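Local coordinates for putative heme binding protein (Tannerella forsythia, PDB 6EU8) that probably binds heme as an HmuY-like protein, though with heme-binding properties that differ from those of Porphyromonas gingivalis HmuY, and is captured here in the apo form, at residues A[15-20]-A[71-76]; A[79-84]-A[163-168]. All coordinates share one frame; numbering follows the deposited sequence. Where two conformers were deposited one is given.

Contact 1 of 2, residues A[15-20]-A[71-76]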
loop_
_atom_site.group_PDB
_atom_site.type_symbol
_atom_site.label_atom_id
_atom_site.label_comp_id
_atom_site.label_asym_id
_atom_site.label_seq_id
_atom_site.Cartn_x
_atom_site.Cartn_y
_atom_site.Cartn_z
ATOM N N LYS A 15 -12.074 -4.324 4.540
ATOM C CA LYS A 15 -11.296 -3.517 5.479
ATOM C C LYS A 15 -11.295 -2.054 5.092
ATOM O O LYS A 15 -11.354 -1.738 3.908
ATOM C CB LYS A 15 -9.830 -3.945 5.478
ATOM C CG LYS A 15 -9.499 -5.141 6.331
ATOM C CD LYS A 15 -9.624 -4.782 7.793
ATOM C CE LYS A 15 -8.641 -5.550 8.632
ATOM N NZ LYS A 15 -9.062 -5.371 10.044
ATOM N N THR A 16 -11.178 -1.195 6.096
ATOM C CA THR A 16 -10.990 0.244 5.893
ATOM C C THR A 16 -9.755 0.676 6.681
ATOM O O THR A 16 -9.689 0.474 7.897
ATOM C CB THR A 16 -12.231 1.044 6.320
ATOM O OG1 THR A 16 -13.334 0.653 5.484
ATOM C CG2 THR A 16 -11.979 2.542 6.177
ATOM N N ILE A 17 -8.765 1.234 5.974
ATOM C CA ILE A 17 -7.471 1.628 6.554
ATOM C C ILE A 17 -7.288 3.157 6.519
ATOM O O ILE A 17 -7.384 3.789 5.464
ATOM C CB ILE A 17 -6.273 0.960 5.806
ATOM C CG1 ILE A 17 -6.412 -0.568 5.752
ATOM C CG2 ILE A 17 -4.931 1.410 6.389
ATOM C CD1 ILE A 17 -6.389 -1.264 7.099
ATOM N N ASP A 18 -6.978 3.742 7.674
ATOM C CA ASP A 18 -6.633 5.162 7.753
ATOM C C ASP A 18 -5.166 5.362 7.397
ATOM O O ASP A 18 -4.290 5.256 8.261
ATOM C CB ASP A 18 -6.945 5.716 9.142
ATOM C CG ASP A 18 -6.609 7.184 9.292
ATOM O OD1 ASP A 18 -6.039 7.811 8.373
ATOM O OD2 ASP A 18 -6.895 7.720 10.393
ATOM N N ALA A 19 -4.916 5.646 6.115
ATOM C CA ALA A 19 -3.557 5.924 5.596
ATOM C C ALA A 19 -3.388 7.411 5.270
ATOM O O ALA A 19 -2.624 7.777 4.390
ATOM C CB ALA A 19 -3.291 5.044 4.370
ATOM N N THR A 20 -4.056 8.285 6.035
ATOM C CA THR A 20 -4.001 9.723 5.763
ATOM C C THR A 20 -2.651 10.391 6.058
ATOM O O THR A 20 -2.326 11.405 5.451
ATOM C CB THR A 20 -5.101 10.490 6.565
ATOM O OG1 THR A 20 -4.950 10.256 7.967
ATOM C CG2 THR A 20 -6.475 10.089 6.073
ATOM N N ILE A 71 0.162 -7.120 3.239
ATOM C CA ILE A 71 0.268 -5.851 2.487
ATOM C C ILE A 71 0.409 -4.683 3.464
ATOM O O ILE A 71 0.080 -4.797 4.636
ATOM C CB ILE A 71 -0.927 -5.601 1.514
ATOM C CG1 ILE A 71 -2.244 -5.400 2.246
ATOM C CG2 ILE A 71 -1.046 -6.732 0.474
ATOM C CD1 ILE A 71 -3.348 -4.877 1.338
ATOM N N ALA A 72 0.965 -3.558 2.987
ATOM C CA ALA A 72 1.084 -2.316 3.768
ATOM C C ALA A 72 0.766 -1.109 2.902
ATOM O O ALA A 72 1.032 -1.115 1.698
ATOM C CB ALA A 72 2.455 -2.183 4.380
ATOM N N ILE A 73 0.181 -0.096 3.547
ATOM C CA ILE A 73 -0.402 1.053 2.864
ATOM C C ILE A 73 0.166 2.355 3.483
ATOM O O ILE A 73 0.182 2.529 4.709
ATOM C CB ILE A 73 -1.956 1.019 2.948
ATOM C CG1 ILE A 73 -2.510 -0.324 2.402
ATOM C CG2 ILE A 73 -2.576 2.215 2.194
ATOM C CD1 ILE A 73 -4.023 -0.425 2.491
ATOM N N HIS A 74 0.631 3.266 2.601
ATOM C CA HIS A 74 1.083 4.617 2.955
ATOM C C HIS A 74 0.419 5.549 1.956
ATOM O O HIS A 74 0.725 5.480 0.794
ATOM C CB HIS A 74 2.604 4.742 2.841
ATOM C CG HIS A 74 3.107 6.167 2.704
ATOM N ND1 HIS A 74 3.225 6.808 1.488
ATOM C CD2 HIS A 74 3.549 7.049 3.637
ATOM C CE1 HIS A 74 3.691 8.025 1.677
ATOM N NE2 HIS A 74 3.899 8.192 2.968
ATOM N N ARG A 75 -0.482 6.446 2.411
ATOM C CA ARG A 75 -1.280 7.227 1.464
ATOM C C ARG A 75 -1.878 6.290 0.394
ATOM O O ARG A 75 -2.598 5.383 0.804
ATOM C CB ARG A 75 -0.452 8.371 0.883
ATOM C CG ARG A 75 0.049 9.400 1.903
ATOM C CD ARG A 75 -1.020 10.377 2.455
ATOM N NE ARG A 75 -1.782 11.020 1.387
ATOM C CZ ARG A 75 -2.784 11.900 1.575
ATOM N NH1 ARG A 75 -3.170 12.229 2.788
ATOM N NH2 ARG A 75 -3.421 12.402 0.528
ATOM N N PHE A 76 -1.625 6.481 -0.907
ATOM C CA PHE A 76 -2.153 5.548 -1.935
ATOM C C PHE A 76 -1.093 4.563 -2.427
ATOM O O PHE A 76 -1.337 3.791 -3.381
ATOM C CB PHE A 76 -2.820 6.303 -3.098
ATOM C CG PHE A 76 -4.045 7.126 -2.720
ATOM C CD1 PHE A 76 -4.857 6.819 -1.621
ATOM C CD2 PHE A 76 -4.370 8.239 -3.495
ATOM C CE1 PHE A 76 -5.977 7.576 -1.321
ATOM C CE2 PHE A 76 -5.504 9.011 -3.174
ATOM C CZ PHE A 76 -6.281 8.679 -2.114
#
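Ala19 and Ile73 form the tight part of this contact: the methyl CB of Ala19 rests on the branch methyl CG2 of Ile73 at 3.6 Å. Beside them Ile17 and Ile73 pass aslant, CG1 of Ile17 meeting CD1 of Ile73 at 4.0 Å. In Ile73, CG1 lies anti to the carbonyl carbon (chi1 -55°) and CG2 anti to the backbone N, which sends this methyl to Ala19 while CD1 reaches Ile17. The CB of Ala19 also lies 3.6 Å from Arg75 O, a buried carbonyl oxygen without a hydrogen-bonding partner in the model.

Toward Thr20 the apolar packing gives way to looser, polar links. Arg75 N makes a weak bond to Ala19 O (3.2 Å, 123° at the hydrogen), whereas Arg75 NH1 gives a straighter one to Thr20 O (2.9 Å, 160°), with the acceptor in the guanidinium plane. Bends at chi2 and chi3 fold the arginine chain back to this carbonyl, and NH2 is left to a bound malonate, probably from the crystallisation liquor. Asp18 OD1 accepts from Thr20 N, closing an Asx turn just past the end of strand 11-18, and also from Thr20 OG1.

The contact joins two sheets face to face: strand 11-18, flanked by strand 184-194, packs over strand 71-74, which lies between strands 24-28 and 77-80.

Contact 2 of 2, residues A[79-84]-A[163-168]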
loop_
_atom_site.group_PDB
_atom_site.type_symbol
_atom_site.label_atom_id
_atom_site.label_comp_id
_atom_site.label_asym_id
_atom_site.label_seq_id
_atom_site.Cartn_x
_atom_site.Cartn_y
_atom_site.Cartn_z
ATOM N N ARG A 79 2.434 -1.680 -0.775
ATOM C CA ARG A 79 3.512 -2.673 -0.916
ATOM C C ARG A 79 3.062 -4.017 -0.351
ATOM O O ARG A 79 2.023 -4.132 0.288
ATOM C CB ARG A 79 4.804 -2.227 -0.235
ATOM C CG ARG A 79 4.726 -2.194 1.280
ATOM C CD ARG A 79 6.077 -2.062 1.943
ATOM N NE ARG A 79 6.851 -3.299 1.816
ATOM C CZ ARG A 79 7.858 -3.647 2.609
ATOM N NH1 ARG A 79 8.259 -2.868 3.611
ATOM N NH2 ARG A 79 8.461 -4.836 2.385
ATOM N N THR A 80 3.911 -5.025 -0.585
ATOM C CA THR A 80 3.710 -6.373 -0.055
ATOM C C THR A 80 4.864 -6.752 0.877
ATOM O O THR A 80 5.880 -6.057 0.941
ATOM C CB THR A 80 3.622 -7.405 -1.210
ATOM O OG1 THR A 80 4.903 -7.569 -1.843
ATOM C CG2 THR A 80 2.566 -7.007 -2.225
ATOM N N ASN A 81 4.707 -7.899 1.561
ATOM C CA ASN A 81 5.787 -8.439 2.431
ATOM C C ASN A 81 6.567 -9.486 1.637
ATOM O O ASN A 81 6.358 -10.703 1.822
ATOM C CB ASN A 81 5.197 -9.015 3.725
ATOM C CG ASN A 81 6.258 -9.370 4.745
ATOM O OD1 ASN A 81 7.444 -9.118 4.529
ATOM N ND2 ASN A 81 5.840 -9.921 5.874
ATOM N N GLU A 82 7.459 -9.023 0.761
ATOM C CA GLU A 82 8.173 -9.870 -0.213
ATOM C C GLU A 82 7.223 -10.749 -1.052
ATOM O O GLU A 82 7.465 -11.959 -1.274
ATOM C CB GLU A 82 9.255 -10.726 0.505
ATOM C CG GLU A 82 10.360 -9.930 1.172
ATOM C CD GLU A 82 11.275 -10.815 2.014
ATOM O OE1 GLU A 82 11.720 -11.852 1.496
ATOM O OE2 GLU A 82 11.512 -10.511 3.195
ATOM N N GLY A 83 6.138 -10.141 -1.524
ATOM C CA GLY A 83 5.164 -10.769 -2.405
ATOM C C GLY A 83 5.230 -10.337 -3.842
ATOM O O GLY A 83 6.186 -9.697 -4.274
ATOM N N GLU A 84 4.227 -10.731 -4.619
ATOM C CA GLU A 84 4.163 -10.362 -6.038
ATOM C C GLU A 84 2.717 -10.287 -6.499
ATOM O O GLU A 84 1.847 -10.983 -5.939
ATOM C CB GLU A 84 5.034 -11.303 -6.893
ATOM C CG GLU A 84 4.674 -12.788 -6.781
ATOM C CD GLU A 84 5.641 -13.723 -7.519
ATOM O OE1 GLU A 84 6.644 -13.269 -8.103
ATOM O OE2 GLU A 84 5.365 -14.931 -7.526
ATOM N N LYS A 163 0.283 -12.863 -4.552
ATOM C CA LYS A 163 0.891 -14.103 -3.992
ATOM C C LYS A 163 1.864 -13.739 -2.894
ATOM O O LYS A 163 2.731 -12.851 -3.109
ATOM C CB LYS A 163 1.692 -14.859 -5.068
ATOM C CG LYS A 163 0.897 -15.364 -6.255
ATOM C CD LYS A 163 1.750 -15.677 -7.495
ATOM C CE LYS A 163 2.518 -16.977 -7.393
ATOM N NZ LYS A 163 2.875 -17.441 -8.761
ATOM N N PHE A 164 1.766 -14.424 -1.736
ATOM C CA PHE A 164 2.553 -14.103 -0.535
ATOM C C PHE A 164 3.691 -15.094 -0.260
ATOM O O PHE A 164 3.731 -16.178 -0.860
ATOM C CB PHE A 164 1.627 -13.945 0.665
ATOM C CG PHE A 164 0.589 -12.873 0.459
ATOM C CD1 PHE A 164 0.987 -11.540 0.352
ATOM C CD2 PHE A 164 -0.759 -13.188 0.322
ATOM C CE1 PHE A 164 0.048 -10.546 0.109
ATOM C CE2 PHE A 164 -1.710 -12.193 0.101
ATOM C CZ PHE A 164 -1.295 -10.869 -0.012
ATOM N N LYS A 165 4.620 -14.679 0.614
ATOM C CA LYS A 165 5.882 -15.405 0.832
ATOM C C LYS A 165 5.704 -16.814 1.409
ATOM O O LYS A 165 6.603 -17.651 1.240
ATOM C CB LYS A 165 6.862 -14.595 1.695
ATOM C CG LYS A 165 6.471 -14.405 3.145
ATOM C CD LYS A 165 7.450 -13.499 3.874
ATOM C CE LYS A 165 7.040 -13.328 5.330
ATOM N NZ LYS A 165 8.225 -13.156 6.222
ATOM N N ASP A 166 4.568 -17.063 2.070
ATOM C CA ASP A 166 4.205 -18.419 2.540
ATOM C C ASP A 166 3.410 -19.314 1.551
ATOM O O ASP A 166 3.010 -20.431 1.908
ATOM C CB ASP A 166 3.507 -18.344 3.912
ATOM C CG ASP A 166 2.099 -17.790 3.842
ATOM O OD1 ASP A 166 1.800 -17.069 2.858
ATOM O OD2 ASP A 166 1.314 -18.059 4.785
ATOM N N GLY A 167 3.190 -18.868 0.320
ATOM C CA GLY A 167 2.341 -19.593 -0.637
ATOM C C GLY A 167 0.837 -19.274 -0.620
ATOM O O GLY A 167 0.111 -19.723 -1.517
ATOM N N SER A 168 0.373 -18.507 0.368
ATOM C CA SER A 168 -0.998 -18.016 0.357
ATOM C C SER A 168 -1.162 -17.022 -0.790
ATOM O O SER A 168 -0.202 -16.672 -1.488
ATOM C CB SER A 168 -1.351 -17.352 1.682
ATOM O OG SER A 168 -1.352 -18.278 2.761
HETATM O O HOH W 1 4.149 -12.108 1.677
HETATM O O HOH W 2 9.495 -10.666 5.294
HETATM O O HOH W 3 7.833 -10.436 8.107
#
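The amide of Asn81 carries the aliphatic end of Lys165 over one face, CE standing 3.7 Å from ND2 and displaced toward that nitrogen, while ND2 itself donates to Trp69 O. The setting is an antiparallel bridge beside a type I turn with a G1 bulge, in which Phe164 to Gly167 connect strand 160-163 to strand 169-178. Asn81 CG is anti to the backbone N (chi1 -171°), which carries the amide out to Lys165. A water lies close to the amide plane on the ND2 side, and another donates to OD1; the latter also donates to Glu82 OE2 and accepts from Lys165 NZ, so the ammonium and carboxylate are linked through solvent. At the flat carboxylate of Glu84, Lys163 CE comes up to the OE2 end at 3.5 Å, only modestly tilted from the plane; NZ, at 3.7 Å from OE2, makes a long salt bridge and also a cation-pi contact with Tyr104. The ring of Phe164 turns inward, edge-to-face with His70.

Glu84 and Lys163 are a hydrogen-bonded pair: Glu84 N gives to Lys163 O (3.0 Å), and Lys163 N returns a bond to Glu84 O at 2.8 Å, almost in line with the carbonyl. Both side chains rise on the same face of the sheet, which puts their tips within reach of each other.

Before the bridge, Thr80 OG1 accepts from Gly83 N in an ST motif that rounds the corner out of strand 77-80, and Asp107 also binds this hydroxyl. Gly83 then passes close to residues 163-168, its CA 3.3 Å from Lys163 O. On the Asn81 side of Gly83, where the backbones stand farther apart, one water bridges them, donating a hydrogen bond to Asn81 O at 2.6 Å and accepting from Lys165 N at 2.8 Å.

Overall arrangement
Contact 1 precedes contact 2 along the chain, and their centres lie about 17 Å apart. They share the small four-stranded antiparallel sheet: residues 71-76 include strand 71-74, residues 79-84 begin at the end of its neighbour 77-80, and Ala72 O and Arg79 N lie 2.9 Å apart between them. Contact 1 packs this sheet face to face against strand 11-18 of the large one, while contact 2 lies where the chain leaves strand 77-80 and enters strand 84-87 of the large sheet. Ile71 CG2, 4.0 Å from Phe164 CE1, continues the apolar interior from one to the other. The contacts thus mark two places where the small and large sheets of this HmuY-like protein meet.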